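Local coordinates for putative cytoplasmic protein (Salmonella typhimurium LT2, PDB 2Q02) that binds a zinc ion in a xylose isomerase-like TIM barrel and may act as an isomerase, though its function is unproven, at residues A[194-199]-A[236-241]; A[7-12]-A[242-247]; A[138-143]-A[165-170]. All coordinates share one frame; numbering follows the deposited sequence.

How the interactions relate
The three contacts belong to one closed barrel of eight parallel strands. Interaction 2 joins the first strand, 9-12, to the last, 242-244, and so closes the barrel. Both other contacts are nested within the long chain loop it closes. Of these two, interaction 3, at strands 135-138 and 166-170, closes before interaction 1 opens. Interaction 1 lies at strand 193-198 and the loop before strand 242-244. Strand 193-198 lies between 166-170 and 242-244, so the contacts are neighbours round the sheet. The centres of interactions 1 and 2 are about 10 Å apart. Those of interactions 2 and 3 are about 15 Å apart. Together they bring Glu139, Asp170, His197 and Glu245 to one zinc ion.

Interaction 1. Residues A[194-199]-A[236-241]; sequences GLVHLS and MGYRGI. With ZN (zinc ion), chain E.
Ile241, Tyr238 and Val196 bury the most surface in this contact. It lies in the TIM barrel, where the loop after helix 226-235 meets strand 193-198 just before strand 242-244 begins. The link is thus part of a beta-alpha-beta crossover between neighbouring parallel strands.

Ile241 contributes its carbonyl first. Val196 N donates to Ile241 O at 3.1 Å, nearly along the C=O axis. Tyr238 OH donates to the same oxygen at 2.8 Å, from above the carbonyl plane. Two donors therefore grip one buried acceptor. On the side-chain side, CB of Ile241 packs against CD1 of Leu195 at 3.6 Å. Leu195 CD1 also touches CG2 of Ile241.

Tyr238 CB points toward the strand, and CG is anti to the backbone N (chi1 -178°). Val196 CG2 meets the phenol end of the Tyr238 ring at CZ, 3.6 Å away, and the two side chains slide past each other in opposite directions. The approach is oblique to the ring. Gly240 N lies over the ring centre, 3.3 Å above its plane. The loop thus folds back over its own tyrosine, and Gly240 leaves room where a CB would clash with CZ. Leu233 of helix 226-235 touches both Val196 and Tyr238, and the Tyr242 ring packs edge-to-face with that of Tyr238.

Further along the strand, His197 takes no part in this packing but binds the zinc ion through ND1. Its NE2 is hydrogen-bonded to Glu37, a second-shell partner that helps fix the imidazole's rotation.

A water completes the join at the start of the strand. It donates to Gly194 O and accepts from Ile241 N, at 2.7 Å from that nitrogen.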
loop_
_atom_site.group_PDB
_atom_site.type_symbol
_atom_site.label_atom_id
_atom_site.label_comp_id
_atom_site.label_asym_id
_atom_site.label_seq_id
_atom_site.Cartn_x
_atom_site.Cartn_y
_atom_site.Cartn_z
ATOM N N GLY A 194 2.948 6.565 -6.946
ATOM C CA GLY A 194 3.939 6.755 -5.879
ATOM C C GLY A 194 4.428 5.482 -5.210
ATOM O O GLY A 194 5.482 5.473 -4.564
ATOM N N LEU A 195 3.637 4.420 -5.330
ATOM C CA LEU A 195 3.986 3.137 -4.746
ATOM C C LEU A 195 3.161 2.047 -5.387
ATOM O O LEU A 195 2.086 2.318 -5.922
ATOM C CB LEU A 195 3.712 3.182 -3.264
ATOM C CG LEU A 195 3.977 1.956 -2.416
ATOM C CD1 LEU A 195 5.424 1.664 -2.412
ATOM C CD2 LEU A 195 3.477 2.212 -0.986
ATOM N N VAL A 196 3.677 0.821 -5.351
ATOM C CA VAL A 196 2.928 -0.341 -5.835
ATOM C C VAL A 196 2.856 -1.398 -4.738
ATOM O O VAL A 196 3.862 -1.669 -4.073
ATOM C CB VAL A 196 3.539 -0.948 -7.128
ATOM C CG1 VAL A 196 2.780 -2.173 -7.554
ATOM C CG2 VAL A 196 3.549 0.099 -8.259
ATOM N N HIS A 197 1.650 -1.943 -4.541
ATOM C CA HIS A 197 1.381 -2.994 -3.576
ATOM C C HIS A 197 1.151 -4.306 -4.339
ATOM O O HIS A 197 0.273 -4.382 -5.219
ATOM C CB HIS A 197 0.136 -2.690 -2.731
ATOM C CG HIS A 197 0.384 -1.806 -1.547
ATOM N ND1 HIS A 197 -0.629 -1.391 -0.717
ATOM C CD2 HIS A 197 1.517 -1.242 -1.064
ATOM C CE1 HIS A 197 -0.134 -0.620 0.235
ATOM N NE2 HIS A 197 1.167 -0.511 0.046
ATOM N N LEU A 198 1.945 -5.325 -3.994
ATOM C CA LEU A 198 1.919 -6.617 -4.643
ATOM C C LEU A 198 1.416 -7.646 -3.632
ATOM O O LEU A 198 1.672 -7.557 -2.412
ATOM C CB LEU A 198 3.313 -7.028 -5.138
ATOM C CG LEU A 198 4.113 -6.132 -6.098
ATOM C CD1 LEU A 198 5.540 -6.697 -6.319
ATOM C CD2 LEU A 198 3.389 -5.971 -7.412
ATOM N N SER A 199 0.655 -8.596 -4.169
ATOM C CA SER A 199 0.197 -9.766 -3.448
ATOM C C SER A 199 -0.403 -10.663 -4.503
ATOM O O SER A 199 -0.790 -10.189 -5.581
ATOM C CB SER A 199 -0.827 -9.431 -2.358
ATOM O OG SER A 199 -2.137 -9.372 -2.857
HETATM N N MSE A 236 6.958 0.557 -19.076
HETATM C CA MSE A 236 6.468 1.938 -19.167
HETATM C C MSE A 236 7.284 2.933 -18.322
HETATM O O MSE A 236 6.964 4.128 -18.282
HETATM C CB MSE A 236 5.008 2.005 -18.768
HETATM C CG MSE A 236 4.026 1.248 -19.666
HETATM SE SE MSE A 236 2.252 1.245 -18.740
HETATM C CE MSE A 236 1.946 3.169 -18.640
ATOM N N GLY A 237 8.324 2.435 -17.652
ATOM C CA GLY A 237 9.359 3.278 -17.049
ATOM C C GLY A 237 9.285 3.465 -15.544
ATOM O O GLY A 237 9.941 4.343 -15.011
ATOM N N TYR A 238 8.503 2.646 -14.843
ATOM C CA TYR A 238 8.392 2.779 -13.381
ATOM C C TYR A 238 9.696 2.383 -12.699
ATOM O O TYR A 238 10.154 1.256 -12.880
ATOM C CB TYR A 238 7.260 1.901 -12.835
ATOM C CG TYR A 238 7.026 2.013 -11.338
ATOM C CD1 TYR A 238 6.471 3.157 -10.784
ATOM C CD2 TYR A 238 7.313 0.956 -10.485
ATOM C CE1 TYR A 238 6.215 3.256 -9.393
ATOM C CE2 TYR A 238 7.061 1.037 -9.101
ATOM C CZ TYR A 238 6.519 2.189 -8.562
ATOM O OH TYR A 238 6.291 2.282 -7.205
ATOM N N ARG A 239 10.253 3.299 -11.900
ATOM C CA ARG A 239 11.446 3.051 -11.086
ATOM C C ARG A 239 11.159 3.152 -9.589
ATOM O O ARG A 239 12.090 3.307 -8.797
ATOM C CB ARG A 239 12.538 4.076 -11.436
ATOM C CG ARG A 239 13.051 3.979 -12.853
ATOM C CD ARG A 239 13.907 2.722 -13.048
ATOM N NE ARG A 239 13.997 2.360 -14.462
ATOM C CZ ARG A 239 13.232 1.456 -15.085
ATOM N NH1 ARG A 239 12.302 0.767 -14.431
ATOM N NH2 ARG A 239 13.415 1.230 -16.388
ATOM N N GLY A 240 9.883 3.063 -9.203
ATOM C CA GLY A 240 9.471 3.263 -7.819
ATOM C C GLY A 240 9.485 1.985 -7.016
ATOM O O GLY A 240 10.035 0.998 -7.438
ATOM N N ILE A 241 8.859 2.008 -5.856
ATOM C CA ILE A 241 8.961 0.920 -4.891
ATOM C C ILE A 241 7.853 -0.134 -5.099
ATOM O O ILE A 241 6.680 0.194 -5.371
ATOM C CB ILE A 241 8.901 1.477 -3.439
ATOM C CG1 ILE A 241 10.109 2.404 -3.182
ATOM C CG2 ILE A 241 8.852 0.346 -2.419
ATOM C CD1 ILE A 241 10.032 3.227 -1.900
HETATM ZN ZN ZN E . -2.695 -1.943 -0.889
HETATM O O HOH W 1 8.128 4.515 -5.050
#

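Interaction 2. Residues A[7-12]-A[242-247]. With ZN (zinc ion), chain E.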
loop_
_atom_site.group_PDB
_atom_site.type_symbol
_atom_site.label_atom_id
_atom_site.label_comp_id
_atom_site.label_asym_id
_atom_site.label_seq_id
_atom_site.Cartn_x
_atom_site.Cartn_y
_atom_site.Cartn_z
ATOM N N THR A 7 17.030 -3.179 -3.557
ATOM C CA THR A 7 16.752 -1.905 -2.861
ATOM C C THR A 7 15.307 -1.405 -2.977
ATOM O O THR A 7 14.783 -0.786 -2.040
ATOM C CB THR A 7 17.693 -0.790 -3.521
ATOM O OG1 THR A 7 19.027 -0.963 -3.051
ATOM C CG2 THR A 7 17.254 0.694 -3.279
ATOM N N ARG A 8 14.716 -1.611 -4.162
ATOM C CA ARG A 8 13.374 -1.118 -4.496
ATOM C C ARG A 8 12.243 -1.920 -3.862
ATOM O O ARG A 8 11.091 -1.548 -4.025
ATOM C CB ARG A 8 13.138 -1.127 -6.018
ATOM C CG ARG A 8 13.975 -0.134 -6.789
ATOM C CD ARG A 8 13.809 -0.319 -8.295
ATOM N NE ARG A 8 12.432 -0.080 -8.711
ATOM C CZ ARG A 8 11.939 -0.356 -9.922
ATOM N NH1 ARG A 8 12.698 -0.879 -10.867
ATOM N NH2 ARG A 8 10.660 -0.129 -10.187
ATOM N N PHE A 9 12.541 -3.025 -3.183
ATOM C CA PHE A 9 11.481 -3.815 -2.543
ATOM C C PHE A 9 11.224 -3.351 -1.116
ATOM O O PHE A 9 12.140 -2.932 -0.406
ATOM C CB PHE A 9 11.782 -5.320 -2.608
ATOM C CG PHE A 9 11.619 -5.906 -3.984
ATOM C CD1 PHE A 9 10.362 -5.951 -4.590
ATOM C CD2 PHE A 9 12.713 -6.419 -4.677
ATOM C CE1 PHE A 9 10.184 -6.465 -5.867
ATOM C CE2 PHE A 9 12.545 -6.967 -5.974
ATOM C CZ PHE A 9 11.269 -6.980 -6.568
ATOM N N CYS A 10 9.953 -3.417 -0.710
ATOM C CA CYS A 10 9.500 -2.946 0.623
ATOM C C CYS A 10 8.632 -4.024 1.249
ATOM O O CYS A 10 7.839 -4.672 0.571
ATOM C CB CYS A 10 8.677 -1.651 0.469
ATOM S SG CYS A 10 7.998 -0.904 1.984
ATOM N N ILE A 11 8.790 -4.242 2.541
ATOM C CA ILE A 11 7.975 -5.237 3.202
ATOM C C ILE A 11 6.920 -4.533 4.043
ATOM O O ILE A 11 7.235 -3.817 5.004
ATOM C CB ILE A 11 8.811 -6.201 4.065
ATOM C CG1 ILE A 11 10.073 -6.677 3.307
ATOM C CG2 ILE A 11 7.943 -7.381 4.530
ATOM C CD1 ILE A 11 9.812 -7.340 1.967
ATOM N N ASN A 12 5.666 -4.746 3.668
ATOM C CA ASN A 12 4.546 -4.255 4.444
ATOM C C ASN A 12 4.358 -5.142 5.707
ATOM O O ASN A 12 4.441 -6.387 5.645
ATOM C CB ASN A 12 3.284 -4.215 3.562
ATOM C CG ASN A 12 2.141 -3.452 4.201
ATOM O OD1 ASN A 12 1.711 -3.796 5.300
ATOM N ND2 ASN A 12 1.628 -2.426 3.506
ATOM N N TYR A 242 8.250 -1.399 -4.991
ATOM C CA TYR A 242 7.328 -2.507 -4.919
ATOM C C TYR A 242 7.322 -2.994 -3.471
ATOM O O TYR A 242 8.364 -3.362 -2.911
ATOM C CB TYR A 242 7.781 -3.629 -5.856
ATOM C CG TYR A 242 7.695 -3.292 -7.338
ATOM C CD1 TYR A 242 6.459 -3.248 -7.986
ATOM C CD2 TYR A 242 8.853 -3.043 -8.098
ATOM C CE1 TYR A 242 6.363 -2.951 -9.323
ATOM C CE2 TYR A 242 8.769 -2.747 -9.464
ATOM C CZ TYR A 242 7.509 -2.699 -10.058
ATOM O OH TYR A 242 7.370 -2.419 -11.391
ATOM N N ALA A 243 6.133 -2.992 -2.879
ATOM C CA ALA A 243 5.913 -3.387 -1.488
ATOM C C ALA A 243 4.978 -4.559 -1.480
ATOM O O ALA A 243 3.943 -4.505 -2.126
ATOM C CB ALA A 243 5.294 -2.240 -0.687
ATOM N N PHE A 244 5.343 -5.600 -0.728
ATOM C CA PHE A 244 4.557 -6.818 -0.609
ATOM C C PHE A 244 3.531 -6.646 0.511
ATOM O O PHE A 244 3.907 -6.324 1.641
ATOM C CB PHE A 244 5.474 -8.026 -0.347
ATOM C CG PHE A 244 6.290 -8.429 -1.550
ATOM C CD1 PHE A 244 5.690 -9.065 -2.629
ATOM C CD2 PHE A 244 7.655 -8.155 -1.613
ATOM C CE1 PHE A 244 6.438 -9.425 -3.755
ATOM C CE2 PHE A 244 8.423 -8.536 -2.732
ATOM C CZ PHE A 244 7.811 -9.161 -3.804
ATOM N N GLU A 245 2.243 -6.828 0.175
ATOM C CA GLU A 245 1.123 -6.569 1.102
ATOM C C GLU A 245 0.061 -7.698 1.057
ATOM O O GLU A 245 -1.034 -7.522 0.542
ATOM C CB GLU A 245 0.485 -5.183 0.838
ATOM C CG GLU A 245 -0.594 -4.773 1.872
ATOM C CD GLU A 245 -1.485 -3.613 1.421
ATOM O OE1 GLU A 245 -1.883 -3.566 0.239
ATOM O OE2 GLU A 245 -1.823 -2.745 2.252
ATOM N N PRO A 246 0.396 -8.869 1.591
ATOM C CA PRO A 246 -0.624 -9.880 1.808
ATOM C C PRO A 246 -1.549 -9.563 3.008
ATOM O O PRO A 246 -1.160 -8.808 3.907
ATOM C CB PRO A 246 0.207 -11.130 2.070
ATOM C CG PRO A 246 1.411 -10.626 2.711
ATOM C CD PRO A 246 1.722 -9.340 2.018
ATOM N N PHE A 247 -2.759 -10.141 3.005
ATOM C CA PHE A 247 -3.782 -9.922 4.067
ATOM C C PHE A 247 -4.360 -11.196 4.722
ATOM O O PHE A 247 -4.981 -11.120 5.791
ATOM C CB PHE A 247 -4.975 -9.170 3.482
ATOM C CG PHE A 247 -4.837 -7.704 3.502
ATOM C CD1 PHE A 247 -5.234 -6.980 4.616
ATOM C CD2 PHE A 247 -4.346 -7.029 2.388
ATOM C CE1 PHE A 247 -5.114 -5.596 4.645
ATOM C CE2 PHE A 247 -4.235 -5.647 2.391
ATOM C CZ PHE A 247 -4.622 -4.925 3.528
HETATM ZN ZN ZN E . -2.695 -1.943 -0.889
#
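Tyr242 opens the parallel pairing with strand 9-12 that closes the TIM barrel, first strand against last. Tyr242 N donates to Arg8 O, and Tyr242 O accepts from Cys10 N at 2.7 Å. Its ring lies alongside the Arg8 side chain, with guanidinium and ring planes 36° apart. Arg8 NH2 comes within 3.3 Å of Tyr242 CE2. Arg8 NE is hydrogen-bonded to Gly240 O. Glu234 receives both the Tyr242 hydroxyl bond and a salt bridge from Arg8 NH2.

Ala243 turns to the other face of the sheet, where its CB meets Cys10 CB at 3.6 Å. Phe244 returns to the face of Tyr242, Phe9 and Ile11; helix 256-271 packs on Phe9, Ile11 and Phe244. Phe244 N donates to Cys10 O, and Phe244 O accepts from Asn12 N. The Phe9 and Phe244 rings are nearly parallel but slid so far apart that they barely overlap. Phe9 CD1 touches Phe244 CE2 at 3.7 Å.

Glu245 runs beside Asn12, both pointing the same way. Arg39 bridges them, with a salt bridge to Glu245 OE2 and a hydrogen bond to Asn12 OD1, which also accepts from Lys14 N. The extended Glu245 chain ends with OE1 on the zinc ion, 2.1 Å away.

Interaction 3. Residues A[138-143]-A[165-170]. With ZN (zinc ion), chain E.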
loop_
_atom_site.group_PDB
_atom_site.type_symbol
_atom_site.label_atom_id
_atom_site.label_comp_id
_atom_site.label_asym_id
_atom_site.label_seq_id
_atom_site.Cartn_x
_atom_site.Cartn_y
_atom_site.Cartn_z
ATOM N N VAL A 138 -2.968 8.119 -2.547
ATOM C CA VAL A 138 -4.365 7.738 -2.742
ATOM C C VAL A 138 -4.421 6.353 -3.348
ATOM O O VAL A 138 -3.912 6.133 -4.454
ATOM C CB VAL A 138 -5.071 8.715 -3.679
ATOM C CG1 VAL A 138 -6.452 8.220 -4.021
ATOM C CG2 VAL A 138 -5.115 10.131 -3.046
ATOM N N GLU A 139 -5.019 5.413 -2.626
ATOM C CA GLU A 139 -5.126 4.028 -3.101
ATOM C C GLU A 139 -6.554 3.702 -3.496
ATOM O O GLU A 139 -7.393 3.479 -2.622
ATOM C CB GLU A 139 -4.727 3.043 -2.014
ATOM C CG GLU A 139 -4.891 1.575 -2.415
ATOM C CD GLU A 139 -4.129 0.634 -1.511
ATOM O OE1 GLU A 139 -3.858 1.020 -0.358
ATOM O OE2 GLU A 139 -3.808 -0.491 -1.953
ATOM N N PRO A 140 -6.845 3.678 -4.800
ATOM C CA PRO A 140 -8.121 3.149 -5.240
ATOM C C PRO A 140 -8.332 1.679 -4.822
ATOM O O PRO A 140 -7.386 0.867 -4.834
ATOM C CB PRO A 140 -8.056 3.249 -6.772
ATOM C CG PRO A 140 -6.953 4.157 -7.100
ATOM C CD PRO A 140 -6.022 4.179 -5.917
ATOM N N LEU A 141 -9.576 1.371 -4.438
ATOM C CA LEU A 141 -9.996 0.024 -4.088
ATOM C C LEU A 141 -10.877 -0.497 -5.192
ATOM O O LEU A 141 -11.827 0.164 -5.600
ATOM C CB LEU A 141 -10.793 0.012 -2.790
ATOM C CG LEU A 141 -10.167 0.727 -1.607
ATOM C CD1 LEU A 141 -11.149 0.794 -0.482
ATOM C CD2 LEU A 141 -8.893 0.055 -1.163
ATOM N N GLY A 142 -10.568 -1.694 -5.671
ATOM C CA GLY A 142 -11.258 -2.265 -6.836
ATOM C C GLY A 142 -12.640 -2.854 -6.588
ATOM O O GLY A 142 -13.357 -3.155 -7.537
ATOM N N PHE A 143 -13.024 -3.035 -5.328
ATOM C CA PHE A 143 -14.331 -3.588 -5.015
ATOM C C PHE A 143 -15.439 -2.849 -5.753
ATOM O O PHE A 143 -15.388 -1.631 -5.928
ATOM C CB PHE A 143 -14.630 -3.539 -3.525
ATOM C CG PHE A 143 -13.607 -4.225 -2.708
ATOM C CD1 PHE A 143 -13.535 -5.613 -2.699
ATOM C CD2 PHE A 143 -12.669 -3.488 -1.988
ATOM C CE1 PHE A 143 -12.573 -6.247 -1.989
ATOM C CE2 PHE A 143 -11.699 -4.123 -1.263
ATOM C CZ PHE A 143 -11.652 -5.512 -1.260
ATOM N N PHE A 165 -0.131 14.905 -4.204
ATOM C CA PHE A 165 -0.387 13.498 -3.929
ATOM C C PHE A 165 -0.164 12.636 -5.144
ATOM O O PHE A 165 -0.194 13.120 -6.283
ATOM C CB PHE A 165 -1.825 13.256 -3.438
ATOM C CG PHE A 165 -2.091 13.679 -2.005
ATOM C CD1 PHE A 165 -1.141 14.368 -1.242
ATOM C CD2 PHE A 165 -3.325 13.402 -1.430
ATOM C CE1 PHE A 165 -1.420 14.759 0.065
ATOM C CE2 PHE A 165 -3.605 13.775 -0.126
ATOM C CZ PHE A 165 -2.651 14.445 0.632
ATOM N N LYS A 166 0.095 11.349 -4.880
ATOM C CA LYS A 166 0.269 10.356 -5.932
ATOM C C LYS A 166 -0.639 9.145 -5.697
ATOM O O LYS A 166 -1.189 8.951 -4.622
ATOM C CB LYS A 166 1.724 9.905 -6.005
ATOM C CG LYS A 166 2.678 10.899 -6.670
ATOM C CD LYS A 166 4.123 10.458 -6.484
ATOM C CE LYS A 166 5.042 10.952 -7.588
ATOM N NZ LYS A 166 5.652 12.284 -7.333
ATOM N N VAL A 167 -0.771 8.312 -6.710
ATOM C CA VAL A 167 -1.613 7.147 -6.617
ATOM C C VAL A 167 -0.799 5.942 -6.155
ATOM O O VAL A 167 0.359 5.761 -6.563
ATOM C CB VAL A 167 -2.315 6.852 -7.992
ATOM C CG1 VAL A 167 -2.764 5.402 -8.107
ATOM C CG2 VAL A 167 -3.489 7.796 -8.194
ATOM N N LEU A 168 -1.422 5.136 -5.292
ATOM C CA LEU A 168 -0.879 3.875 -4.847
ATOM C C LEU A 168 -1.557 2.752 -5.663
ATOM O O LEU A 168 -2.760 2.477 -5.517
ATOM C CB LEU A 168 -1.151 3.710 -3.355
ATOM C CG LEU A 168 -0.314 2.659 -2.650
ATOM C CD1 LEU A 168 -0.649 2.679 -1.136
ATOM C CD2 LEU A 168 -0.489 1.246 -3.282
ATOM N N LEU A 169 -0.777 2.136 -6.545
ATOM C CA LEU A 169 -1.294 1.099 -7.402
ATOM C C LEU A 169 -1.159 -0.254 -6.680
ATOM O O LEU A 169 -0.063 -0.736 -6.409
ATOM C CB LEU A 169 -0.541 1.113 -8.740
ATOM C CG LEU A 169 -1.189 0.448 -9.957
ATOM C CD1 LEU A 169 -0.249 0.634 -11.131
ATOM C CD2 LEU A 169 -1.501 -1.037 -9.751
ATOM N N ASP A 170 -2.284 -0.861 -6.377
ATOM C CA ASP A 170 -2.307 -2.155 -5.733
ATOM C C ASP A 170 -2.784 -3.226 -6.748
ATOM O O ASP A 170 -3.889 -3.126 -7.295
ATOM C CB ASP A 170 -3.239 -2.026 -4.548
ATOM C CG ASP A 170 -3.232 -3.217 -3.681
ATOM O OD1 ASP A 170 -3.429 -4.319 -4.221
ATOM O OD2 ASP A 170 -3.048 -3.038 -2.464
HETATM ZN ZN ZN E . -2.695 -1.943 -0.889
HETATM O O HOH W 2 -4.813 0.562 -6.023
#
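Val138 is paired with strand 166-170 through both backbone polar atoms. Val138 N donates to Lys166 O at 2.9 Å. Val138 O accepts from Leu168 N at 2.8 Å, in an almost straight bond (172° at the hydrogen) whose donor stands above the carbonyl plane. This is parallel pairing in the TIM barrel.

Beyond it the segments part, and a water fills the role of direct bonds. It donates to Pro140 O and Leu168 O and accepts from Asp170 N, each at 2.9 Å.

Glu139 and Asp170 meet at the zinc ion, their carboxylate planes 31° apart. Glu139 OE2 and Asp170 OD2 lie only 2.7 Å apart. The shared metal probably offsets their repulsion. His197 and Glu245 complete the protein ligands. Asp170 OD2 also accepts from Arg215, while OD1 caps the helix that follows. Leu168 CD1 lies 3.7 Å from Glu139 OE1, the two side chains crossing at a slant.

Helix 151-161 covers the outer side, touching Val138, Pro140 and Val167. Strand 101-104 flanks Glu139, and strand 193-198 continues the sheet beyond 166-170.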